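Local coordinates for protein CaaX farnesyltransferase beta subunit Ram1 (Aspergillus fumigatus, PDB 4L9P) that forms, with an alpha subunit, a zinc-dependent enzyme that transfers farnesyl from farnesyl diphosphate to a CaaX cysteine, this beta subunit probably binding the peptide, at residues Y119-L124 with L406-L411; E131-S136 with Y156-G161; E217-I222 with V510-Q515. All coordinates share one frame; numbering follows the deposited sequence.

Contact 1 (Y119-L124 with L406-L411); sequences YGIPAL and LTRYIL
Arg408 holds the backbone of Tyr119 end-on, with NH1 and NH2 both donating to a single carbonyl oxygen. The bond from Arg408 NH1 to Tyr119 O is 2.9 Å long; NH2 lies 3.0 Å from the same Tyr119 O, in the carbonyl plane and on a lone pair. The oxygen sits near the guanidinium plane, and both hydrogen bonds are bent, as expected when two donors share one acceptor. Over one guanidinium face comes Ile121, its CD1 3.7 Å from Arg408 NH1, so that a branched aliphatic chain backs the flat cation. A turn further along the helix, Leu411 carries the apolar part of the interface. Its CB presses on Ile121 CG2 at a tight 3.5 Å, and its CD2 reaches Leu124 CD1 at 3.8 Å. Pro122 lays its ring carbon CG 3.4 Å from Leu411 O, a carbonyl that also accepts a hydrogen bond from Gln415 NE2.

Arginine suits the place: its long chain, extended from CG to NE (chi2 -175° placing CD, chi3 178° placing NE), carries a double donor across to the loop. Glu404 OE2 forms a salt bridge with NE, which would restrain the guanidinium's rotation. The whole is buried: loop 119-124, between helix 89-105 and helix 126-135, packs against helix 403-413 of the alpha-alpha toroid, while helix 431-444 meets Leu124 through Leu438 and Leu411 through Leu441.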
loop_
_atom_site.group_PDB
_atom_site.type_symbol
_atom_site.label_atom_id
_atom_site.label_comp_id
_atom_site.label_asym_id
_atom_site.label_seq_id
_atom_site.Cartn_x
_atom_site.Cartn_y
_atom_site.Cartn_z
ATOM N N TYR B 119 -10.209 -12.816 27.296
ATOM C CA TYR B 119 -10.423 -11.444 26.830
ATOM C C TYR B 119 -11.686 -11.368 25.972
ATOM O O TYR B 119 -11.955 -10.281 25.401
ATOM C CB TYR B 119 -9.225 -10.980 25.961
ATOM C CG TYR B 119 -7.969 -10.731 26.763
ATOM C CD1 TYR B 119 -7.834 -9.563 27.560
ATOM C CD2 TYR B 119 -6.900 -11.662 26.747
ATOM C CE1 TYR B 119 -6.665 -9.330 28.296
ATOM C CE2 TYR B 119 -5.744 -11.433 27.468
ATOM C CZ TYR B 119 -5.624 -10.269 28.231
ATOM O OH TYR B 119 -4.463 -10.035 28.962
ATOM N N GLY B 120 -12.467 -12.438 25.899
ATOM C CA GLY B 120 -13.743 -12.406 25.204
ATOM C C GLY B 120 -13.595 -12.609 23.702
ATOM O O GLY B 120 -14.551 -12.327 22.969
ATOM N N ILE B 121 -12.454 -13.117 23.245
ATOM C CA ILE B 121 -12.159 -13.148 21.797
ATOM C C ILE B 121 -12.196 -14.602 21.279
ATOM O O ILE B 121 -11.672 -15.526 21.949
ATOM C CB ILE B 121 -10.767 -12.609 21.575
ATOM C CG1 ILE B 121 -10.688 -11.165 22.096
ATOM C CG2 ILE B 121 -10.395 -12.670 20.045
ATOM C CD1 ILE B 121 -9.283 -10.557 22.052
ATOM N N PRO B 122 -12.870 -14.873 20.181
ATOM C CA PRO B 122 -12.891 -16.240 19.643
ATOM C C PRO B 122 -11.528 -16.742 19.203
ATOM O O PRO B 122 -10.643 -15.989 18.784
ATOM C CB PRO B 122 -13.883 -16.160 18.461
ATOM C CG PRO B 122 -13.972 -14.712 18.138
ATOM C CD PRO B 122 -13.588 -13.905 19.339
ATOM N N ALA B 123 -11.353 -18.042 19.259
ATOM C CA ALA B 123 -10.149 -18.654 18.725
ATOM C C ALA B 123 -9.974 -18.389 17.240
ATOM O O ALA B 123 -10.956 -18.278 16.477
ATOM C CB ALA B 123 -10.273 -20.206 18.898
ATOM N N LEU B 124 -8.737 -18.415 16.819
ATOM C CA LEU B 124 -8.435 -18.511 15.386
ATOM C C LEU B 124 -8.932 -19.887 14.914
ATOM O O LEU B 124 -8.526 -20.943 15.463
ATOM C CB LEU B 124 -6.933 -18.355 15.175
ATOM C CG LEU B 124 -6.493 -18.410 13.696
ATOM C CD1 LEU B 124 -7.068 -17.252 12.854
ATOM C CD2 LEU B 124 -4.968 -18.498 13.556
ATOM N N LEU B 406 -5.972 -4.552 17.266
ATOM C CA LEU B 406 -5.818 -5.234 15.986
ATOM C C LEU B 406 -6.228 -6.688 16.078
ATOM O O LEU B 406 -6.836 -7.258 15.176
ATOM C CB LEU B 406 -4.375 -5.072 15.488
ATOM C CG LEU B 406 -4.133 -5.712 14.139
ATOM C CD1 LEU B 406 -5.024 -5.072 13.071
ATOM C CD2 LEU B 406 -2.621 -5.657 13.746
ATOM N N THR B 407 -5.829 -7.301 17.212
ATOM C CA THR B 407 -6.132 -8.698 17.417
ATOM C C THR B 407 -7.653 -8.933 17.541
ATOM O O THR B 407 -8.200 -9.889 16.964
ATOM C CB THR B 407 -5.454 -9.192 18.687
ATOM O OG1 THR B 407 -4.042 -9.060 18.506
ATOM C CG2 THR B 407 -5.735 -10.683 18.873
ATOM N N ARG B 408 -8.330 -8.046 18.270
ATOM C CA ARG B 408 -9.793 -8.125 18.323
ATOM C C ARG B 408 -10.399 -7.987 16.939
ATOM O O ARG B 408 -11.323 -8.713 16.587
ATOM C CB ARG B 408 -10.392 -7.062 19.246
ATOM C CG ARG B 408 -9.996 -7.302 20.721
ATOM C CD ARG B 408 -10.742 -6.260 21.619
ATOM N NE ARG B 408 -10.391 -6.519 23.041
ATOM C CZ ARG B 408 -10.930 -7.486 23.783
ATOM N NH1 ARG B 408 -11.930 -8.227 23.307
ATOM N NH2 ARG B 408 -10.440 -7.676 25.020
ATOM N N TYR B 409 -9.941 -6.986 16.138
ATOM C CA TYR B 409 -10.554 -6.852 14.853
ATOM C C TYR B 409 -10.363 -8.089 14.001
ATOM O O TYR B 409 -11.294 -8.575 13.392
ATOM C CB TYR B 409 -9.914 -5.648 14.145
ATOM C CG TYR B 409 -10.644 -5.300 12.828
ATOM C CD1 TYR B 409 -12.027 -4.975 12.823
ATOM C CD2 TYR B 409 -9.982 -5.517 11.592
ATOM C CE1 TYR B 409 -12.698 -4.784 11.642
ATOM C CE2 TYR B 409 -10.647 -5.275 10.368
ATOM C CZ TYR B 409 -12.010 -4.989 10.411
ATOM O OH TYR B 409 -12.713 -4.826 9.241
ATOM N N ILE B 410 -9.160 -8.651 13.973
ATOM C CA ILE B 410 -8.955 -9.830 13.127
ATOM C C ILE B 410 -9.740 -11.036 13.624
ATOM O O ILE B 410 -10.489 -11.658 12.841
ATOM C CB ILE B 410 -7.445 -10.171 13.107
ATOM C CG1 ILE B 410 -6.630 -9.048 12.392
ATOM C CG2 ILE B 410 -7.208 -11.547 12.408
ATOM C CD1 ILE B 410 -5.141 -9.165 12.615
ATOM N N LEU B 411 -9.617 -11.355 14.915
ATOM C CA LEU B 411 -10.245 -12.599 15.394
ATOM C C LEU B 411 -11.743 -12.464 15.607
ATOM O O LEU B 411 -12.488 -13.461 15.344
ATOM C CB LEU B 411 -9.564 -13.094 16.683
ATOM C CG LEU B 411 -8.124 -13.539 16.467
ATOM C CD1 LEU B 411 -7.475 -13.951 17.861
ATOM C CD2 LEU B 411 -8.035 -14.718 15.466
#

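Contact 2 (E131-S136 with Y156-G161); sequences EYLYDS and YWALAG
Trp157 meets Leu133 through its backbone, whose O lies 4.1 Å from Leu133 CD2, while its indole leads away from helix 126-135. That indole lies nearly parallel to Trp153, at about 10° between planes, and meets Tyr432 edge-to-face; both residues belong to the pocket of the bound farnesyl diphosphate analogue. The ring of Tyr156 likewise serves other neighbours, with Ala160 CB over one face, offset toward the rim.

Between the helices themselves the work falls to Leu133, which fits against small residues. With its CG beside the backbone N (chi1 -74°), CD1 and CD2 touch Gly161 and Ala158 respectively. CD2 rests on Ala158 CA at 3.8 Å, whereas Leu133 CD1 comes to 3.5 Å from Gly161 C. Glycine, having no side chain, lets the methyl lie directly on the helix backbone. Alanine is equally apt at 158: its small CB lets Leu133 CA and Ala158 CA approach to 5.2 Å, while Ala158 CB touches Ser136 OG at 3.3 Å. That buried hydroxyl, Ser136 OG, is satisfied within its own segment by a 2.8 Å hydrogen bond to Leu133 O.

The pair is a roughly antiparallel helix packing of the alpha-alpha toroid, with segment axes 9.0 Å apart at closest approach and directions 148° apart. Helix 431-444 touches both partners, through Thr434 on Tyr132 and Cys435 on Ala160, and helix 200-213 packs on Tyr156 and Leu159.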
loop_
_atom_site.group_PDB
_atom_site.type_symbol
_atom_site.label_atom_id
_atom_site.label_comp_id
_atom_site.label_asym_id
_atom_site.label_seq_id
_atom_site.Cartn_x
_atom_site.Cartn_y
_atom_site.Cartn_z
ATOM N N GLU B 131 -8.481 -25.372 5.370
ATOM C CA GLU B 131 -9.245 -25.933 4.268
ATOM C C GLU B 131 -9.554 -24.894 3.183
ATOM O O GLU B 131 -9.486 -25.206 1.971
ATOM C CB GLU B 131 -10.519 -26.594 4.783
ATOM C CG GLU B 131 -10.219 -27.769 5.714
ATOM C CD GLU B 131 -11.464 -28.421 6.271
ATOM O OE1 GLU B 131 -12.570 -28.011 5.840
ATOM O OE2 GLU B 131 -11.349 -29.358 7.122
ATOM N N TYR B 132 -9.844 -23.678 3.606
ATOM C CA TYR B 132 -10.118 -22.607 2.659
ATOM C C TYR B 132 -8.882 -22.369 1.782
ATOM O O TYR B 132 -9.005 -22.202 0.560
ATOM C CB TYR B 132 -10.497 -21.347 3.433
ATOM C CG TYR B 132 -10.857 -20.206 2.539
ATOM C CD1 TYR B 132 -12.164 -20.070 2.053
ATOM C CD2 TYR B 132 -9.890 -19.260 2.156
ATOM C CE1 TYR B 132 -12.519 -19.034 1.207
ATOM C CE2 TYR B 132 -10.239 -18.202 1.286
ATOM C CZ TYR B 132 -11.565 -18.098 0.834
ATOM O OH TYR B 132 -11.907 -17.077 -0.010
ATOM N N LEU B 133 -7.691 -22.296 2.387
ATOM C CA LEU B 133 -6.486 -21.958 1.636
ATOM C C LEU B 133 -6.068 -23.101 0.715
ATOM O O LEU B 133 -5.644 -22.862 -0.421
ATOM C CB LEU B 133 -5.366 -21.645 2.627
ATOM C CG LEU B 133 -5.501 -20.269 3.332
ATOM C CD1 LEU B 133 -4.638 -20.267 4.668
ATOM C CD2 LEU B 133 -5.096 -19.162 2.380
ATOM N N TYR B 134 -6.179 -24.362 1.186
ATOM C CA TYR B 134 -5.931 -25.470 0.272
ATOM C C TYR B 134 -6.906 -25.439 -0.903
ATOM O O TYR B 134 -6.525 -25.630 -2.073
ATOM C CB TYR B 134 -6.014 -26.834 0.998
ATOM C CG TYR B 134 -4.765 -27.161 1.802
ATOM C CD1 TYR B 134 -3.532 -27.350 1.161
ATOM C CD2 TYR B 134 -4.802 -27.304 3.190
ATOM C CE1 TYR B 134 -2.397 -27.683 1.873
ATOM C CE2 TYR B 134 -3.633 -27.616 3.931
ATOM C CZ TYR B 134 -2.449 -27.775 3.267
ATOM O OH TYR B 134 -1.259 -28.082 3.935
ATOM N N ASP B 135 -8.177 -25.201 -0.633
ATOM C CA ASP B 135 -9.145 -25.162 -1.748
ATOM C C ASP B 135 -8.806 -24.036 -2.723
ATOM O O ASP B 135 -9.075 -24.151 -3.916
ATOM C CB ASP B 135 -10.585 -24.936 -1.264
ATOM C CG ASP B 135 -11.165 -26.134 -0.552
ATOM O OD1 ASP B 135 -10.560 -27.222 -0.619
ATOM O OD2 ASP B 135 -12.262 -26.005 0.043
ATOM N N SER B 136 -8.184 -22.956 -2.237
ATOM C CA SER B 136 -7.980 -21.768 -3.070
ATOM C C SER B 136 -6.886 -22.013 -4.084
ATOM O O SER B 136 -6.707 -21.222 -5.010
ATOM C CB SER B 136 -7.635 -20.540 -2.203
ATOM O OG SER B 136 -6.266 -20.568 -1.813
ATOM N N TYR B 156 0.896 -17.292 -4.165
ATOM C CA TYR B 156 1.574 -16.696 -3.030
ATOM C C TYR B 156 0.647 -16.557 -1.820
ATOM O O TYR B 156 1.053 -16.907 -0.709
ATOM C CB TYR B 156 2.162 -15.329 -3.423
ATOM C CG TYR B 156 2.583 -14.559 -2.190
ATOM C CD1 TYR B 156 3.748 -14.915 -1.414
ATOM C CD2 TYR B 156 1.796 -13.484 -1.755
ATOM C CE1 TYR B 156 4.042 -14.203 -0.207
ATOM C CE2 TYR B 156 2.095 -12.783 -0.559
ATOM C CZ TYR B 156 3.236 -13.139 0.175
ATOM O OH TYR B 156 3.528 -12.449 1.313
ATOM N N TRP B 157 -0.539 -15.977 -2.001
ATOM C CA TRP B 157 -1.410 -15.718 -0.828
ATOM C C TRP B 157 -1.748 -17.020 -0.130
ATOM O O TRP B 157 -1.794 -17.103 1.128
ATOM C CB TRP B 157 -2.750 -15.061 -1.268
ATOM C CG TRP B 157 -2.524 -13.666 -1.825
ATOM C CD1 TRP B 157 -1.629 -12.730 -1.372
ATOM C CD2 TRP B 157 -3.261 -13.047 -2.875
ATOM N NE1 TRP B 157 -1.728 -11.585 -2.147
ATOM C CE2 TRP B 157 -2.721 -11.759 -3.066
ATOM C CE3 TRP B 157 -4.319 -13.486 -3.709
ATOM C CZ2 TRP B 157 -3.201 -10.886 -4.061
ATOM C CZ3 TRP B 157 -4.804 -12.607 -4.703
ATOM C CH2 TRP B 157 -4.229 -11.331 -4.850
ATOM N N ALA B 158 -2.032 -18.072 -0.905
ATOM C CA ALA B 158 -2.393 -19.377 -0.293
ATOM C C ALA B 158 -1.163 -19.986 0.393
ATOM O O ALA B 158 -1.280 -20.468 1.533
ATOM C CB ALA B 158 -2.958 -20.307 -1.359
ATOM N N LEU B 159 0.011 -20.002 -0.262
ATOM C CA LEU B 159 1.180 -20.599 0.419
ATOM C C LEU B 159 1.534 -19.811 1.683
ATOM O O LEU B 159 1.896 -20.424 2.699
ATOM C CB LEU B 159 2.386 -20.622 -0.520
ATOM C CG LEU B 159 2.246 -21.576 -1.699
ATOM C CD1 LEU B 159 3.431 -21.351 -2.657
ATOM C CD2 LEU B 159 2.184 -23.064 -1.179
ATOM N N ALA B 160 1.499 -18.496 1.611
ATOM C CA ALA B 160 1.804 -17.681 2.779
ATOM C C ALA B 160 0.823 -17.980 3.924
ATOM O O ALA B 160 1.266 -18.184 5.069
ATOM C CB ALA B 160 1.714 -16.174 2.416
ATOM N N GLY B 161 -0.489 -18.055 3.654
ATOM C CA GLY B 161 -1.441 -18.404 4.721
ATOM C C GLY B 161 -1.191 -19.788 5.306
ATOM O O GLY B 161 -1.245 -19.957 6.515
#

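Contact 3 (E217-I222 with V510-Q515); sequences EAFKLI and VWFENQ
Aromatic contacts carry the meeting of Phe219 with Trp511. Trp511 CG lies at the edge of the Phe219 ring, near its plane and 3.5 Å from Phe219 CD2, while that CD2 lies over the indole face, offset toward the rim; with planes 54° apart the pair as a whole is oblique. Beside this, Phe219 CB makes a CH-pi contact over the face of the six-membered ring, 3.8 Å from the centroid of that Trp511 ring. A broad, flat tryptophan suits the place, since it accepts both CD2 and the methylene; its CB points toward helix 216-221, and CG, anti to the backbone N (chi1 -171°), carries the indole on beside Phe219. The opposite indole face is covered at its centre by Gln515 NE2. Phe219 O lies at the edge of the Phe512 ring, 3.4 Å from Phe512 CZ.

Apolar packing adds to this. Lys220 lends its CG to Trp511 CH2 at 3.8 Å, and Ile222 CD1 comes within 4.3 Å of Phe512 CZ. Through these side chains the helix 502-513 near the C terminus is fastened to the short helix 216-221 of the alpha-alpha toroid; Ile210 of helix 200-213 packs on Phe219 and Ile222.

Polar groups are handled locally. Gln515 NE2 donates a 2.8 Å bond to Trp511 O, while Lys220 NZ forms a salt bridge with Glu217 OE2 at 3.3 Å.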
loop_
_atom_site.group_PDB
_atom_site.type_symbol
_atom_site.label_atom_id
_atom_site.label_comp_id
_atom_site.label_asym_id
_atom_site.label_seq_id
_atom_site.Cartn_x
_atom_site.Cartn_y
_atom_site.Cartn_z
ATOM N N GLU B 217 15.652 -27.251 -7.199
ATOM C CA GLU B 217 14.948 -27.268 -8.476
ATOM C C GLU B 217 14.077 -26.048 -8.681
ATOM O O GLU B 217 14.046 -25.431 -9.774
ATOM C CB GLU B 217 14.158 -28.565 -8.658
ATOM C CG GLU B 217 15.116 -29.775 -8.662
ATOM C CD GLU B 217 16.214 -29.687 -9.737
ATOM O OE1 GLU B 217 15.878 -29.401 -10.918
ATOM O OE2 GLU B 217 17.418 -29.908 -9.410
ATOM N N ALA B 218 13.396 -25.654 -7.612
ATOM C CA ALA B 218 12.583 -24.449 -7.700
ATOM C C ALA B 218 13.481 -23.226 -7.886
ATOM O O ALA B 218 13.139 -22.318 -8.669
ATOM C CB ALA B 218 11.702 -24.293 -6.460
ATOM N N PHE B 219 14.582 -23.146 -7.133
ATOM C CA PHE B 219 15.454 -21.967 -7.251
ATOM C C PHE B 219 16.051 -21.887 -8.673
ATOM O O PHE B 219 16.233 -20.804 -9.242
ATOM C CB PHE B 219 16.612 -22.023 -6.261
ATOM C CG PHE B 219 16.211 -21.918 -4.805
ATOM C CD1 PHE B 219 14.936 -21.527 -4.400
ATOM C CD2 PHE B 219 17.137 -22.220 -3.815
ATOM C CE1 PHE B 219 14.612 -21.421 -3.001
ATOM C CE2 PHE B 219 16.812 -22.111 -2.458
ATOM C CZ PHE B 219 15.556 -21.758 -2.059
ATOM N N LYS B 220 16.332 -23.050 -9.240
ATOM C CA LYS B 220 16.939 -23.130 -10.571
ATOM C C LYS B 220 16.000 -22.700 -11.697
ATOM O O LYS B 220 16.451 -22.400 -12.786
ATOM C CB LYS B 220 17.462 -24.557 -10.842
ATOM C CG LYS B 220 18.795 -24.807 -10.172
ATOM C CD LYS B 220 19.167 -26.293 -10.195
ATOM C CE LYS B 220 19.034 -26.965 -11.508
ATOM N NZ LYS B 220 19.600 -28.366 -11.283
ATOM N N LEU B 221 14.696 -22.651 -11.455
ATOM C CA LEU B 221 13.800 -22.359 -12.555
ATOM C C LEU B 221 13.997 -20.928 -13.045
ATOM O O LEU B 221 13.854 -20.622 -14.234
ATOM C CB LEU B 221 12.377 -22.685 -12.150
ATOM C CG LEU B 221 11.499 -21.713 -11.427
ATOM C CD1 LEU B 221 10.949 -20.681 -12.453
ATOM C CD2 LEU B 221 10.363 -22.482 -10.812
ATOM N N ILE B 222 14.303 -20.036 -12.119
ATOM C CA ILE B 222 14.432 -18.623 -12.465
ATOM C C ILE B 222 15.644 -18.340 -13.355
ATOM O O ILE B 222 16.752 -18.717 -13.012
ATOM C CB ILE B 222 14.536 -17.756 -11.201
ATOM C CG1 ILE B 222 13.359 -18.031 -10.240
ATOM C CG2 ILE B 222 14.714 -16.260 -11.636
ATOM C CD1 ILE B 222 13.594 -17.634 -8.734
ATOM N N VAL B 510 20.859 -16.925 0.410
ATOM C CA VAL B 510 22.163 -17.539 0.583
ATOM C C VAL B 510 22.457 -18.476 -0.575
ATOM O O VAL B 510 23.602 -18.513 -1.070
ATOM C CB VAL B 510 22.223 -18.281 1.930
ATOM C CG1 VAL B 510 23.509 -19.181 2.002
ATOM C CG2 VAL B 510 22.221 -17.279 3.082
ATOM N N TRP B 511 21.447 -19.193 -1.057
ATOM C CA TRP B 511 21.663 -20.061 -2.220
ATOM C C TRP B 511 22.137 -19.250 -3.418
ATOM O O TRP B 511 23.116 -19.620 -4.111
ATOM C CB TRP B 511 20.401 -20.870 -2.590
ATOM C CG TRP B 511 20.659 -21.947 -3.659
ATOM C CD1 TRP B 511 21.145 -23.237 -3.432
ATOM C CD2 TRP B 511 20.483 -21.845 -5.087
ATOM N NE1 TRP B 511 21.240 -23.920 -4.617
ATOM C CE2 TRP B 511 20.874 -23.087 -5.650
ATOM C CE3 TRP B 511 20.051 -20.833 -5.937
ATOM C CZ2 TRP B 511 20.808 -23.339 -7.026
ATOM C CZ3 TRP B 511 19.998 -21.081 -7.309
ATOM C CH2 TRP B 511 20.373 -22.315 -7.835
ATOM N N PHE B 512 21.451 -18.136 -3.663
ATOM C CA PHE B 512 21.845 -17.328 -4.808
ATOM C C PHE B 512 23.188 -16.650 -4.638
ATOM O O PHE B 512 23.947 -16.551 -5.616
ATOM C CB PHE B 512 20.744 -16.323 -5.185
ATOM C CG PHE B 512 19.650 -16.943 -6.006
ATOM C CD1 PHE B 512 19.886 -17.306 -7.306
ATOM C CD2 PHE B 512 18.417 -17.212 -5.467
ATOM C CE1 PHE B 512 18.894 -17.933 -8.071
ATOM C CE2 PHE B 512 17.432 -17.860 -6.228
ATOM C CZ PHE B 512 17.669 -18.182 -7.541
ATOM N N GLU B 513 23.507 -16.210 -3.417
ATOM C CA GLU B 513 24.835 -15.654 -3.143
ATOM C C GLU B 513 25.961 -16.605 -3.503
ATOM O O GLU B 513 27.086 -16.172 -3.833
ATOM C CB GLU B 513 24.979 -15.270 -1.669
ATOM C CG GLU B 513 24.347 -13.957 -1.366
ATOM C CD GLU B 513 24.599 -13.534 0.094
ATOM O OE1 GLU B 513 25.311 -14.227 0.876
ATOM O OE2 GLU B 513 24.148 -12.456 0.462
ATOM N N ASN B 514 25.662 -17.894 -3.413
ATOM C CA ASN B 514 26.665 -18.903 -3.674
ATOM C C ASN B 514 26.665 -19.418 -5.093
ATOM O O ASN B 514 27.426 -20.339 -5.453
ATOM C CB ASN B 514 26.522 -20.035 -2.668
ATOM C CG ASN B 514 27.101 -19.662 -1.365
ATOM O OD1 ASN B 514 28.315 -19.608 -1.200
ATOM N ND2 ASN B 514 26.262 -19.434 -0.412
ATOM N N GLN B 515 25.820 -18.827 -5.932
ATOM C CA GLN B 515 25.838 -19.172 -7.361
ATOM C C GLN B 515 26.508 -18.062 -8.157
ATOM O O GLN B 515 26.206 -16.858 -7.988
ATOM C CB GLN B 515 24.442 -19.364 -7.941
ATOM C CG GLN B 515 23.499 -20.258 -7.128
ATOM C CD GLN B 515 24.100 -21.598 -6.738
ATOM O OE1 GLN B 515 24.564 -22.355 -7.596
ATOM N NE2 GLN B 515 24.067 -21.915 -5.421
#

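Overall arrangement
From the N terminus, the chain first lays down loop 119-124, which waits 282 residues for helix 403-413 to complete contact 1. Before that, soon after residue 124, contact 2 closes a short loop between the neighbouring helices 126-135 and 151-164, nested inside the long one. Contact 3 then opens at helix 216-221 and closes only at helix 502-513, so it crosses contact 1, their segments alternating along the sequence. Contacts 1 and 3 lie on opposite sides of the chain's centre, about 40 Å between centres; contact 2 has its centre about 21 Å from that of contact 1 and 25 Å from that of contact 3. Contacts 1 and 3 tie early parts of the chain to late ones.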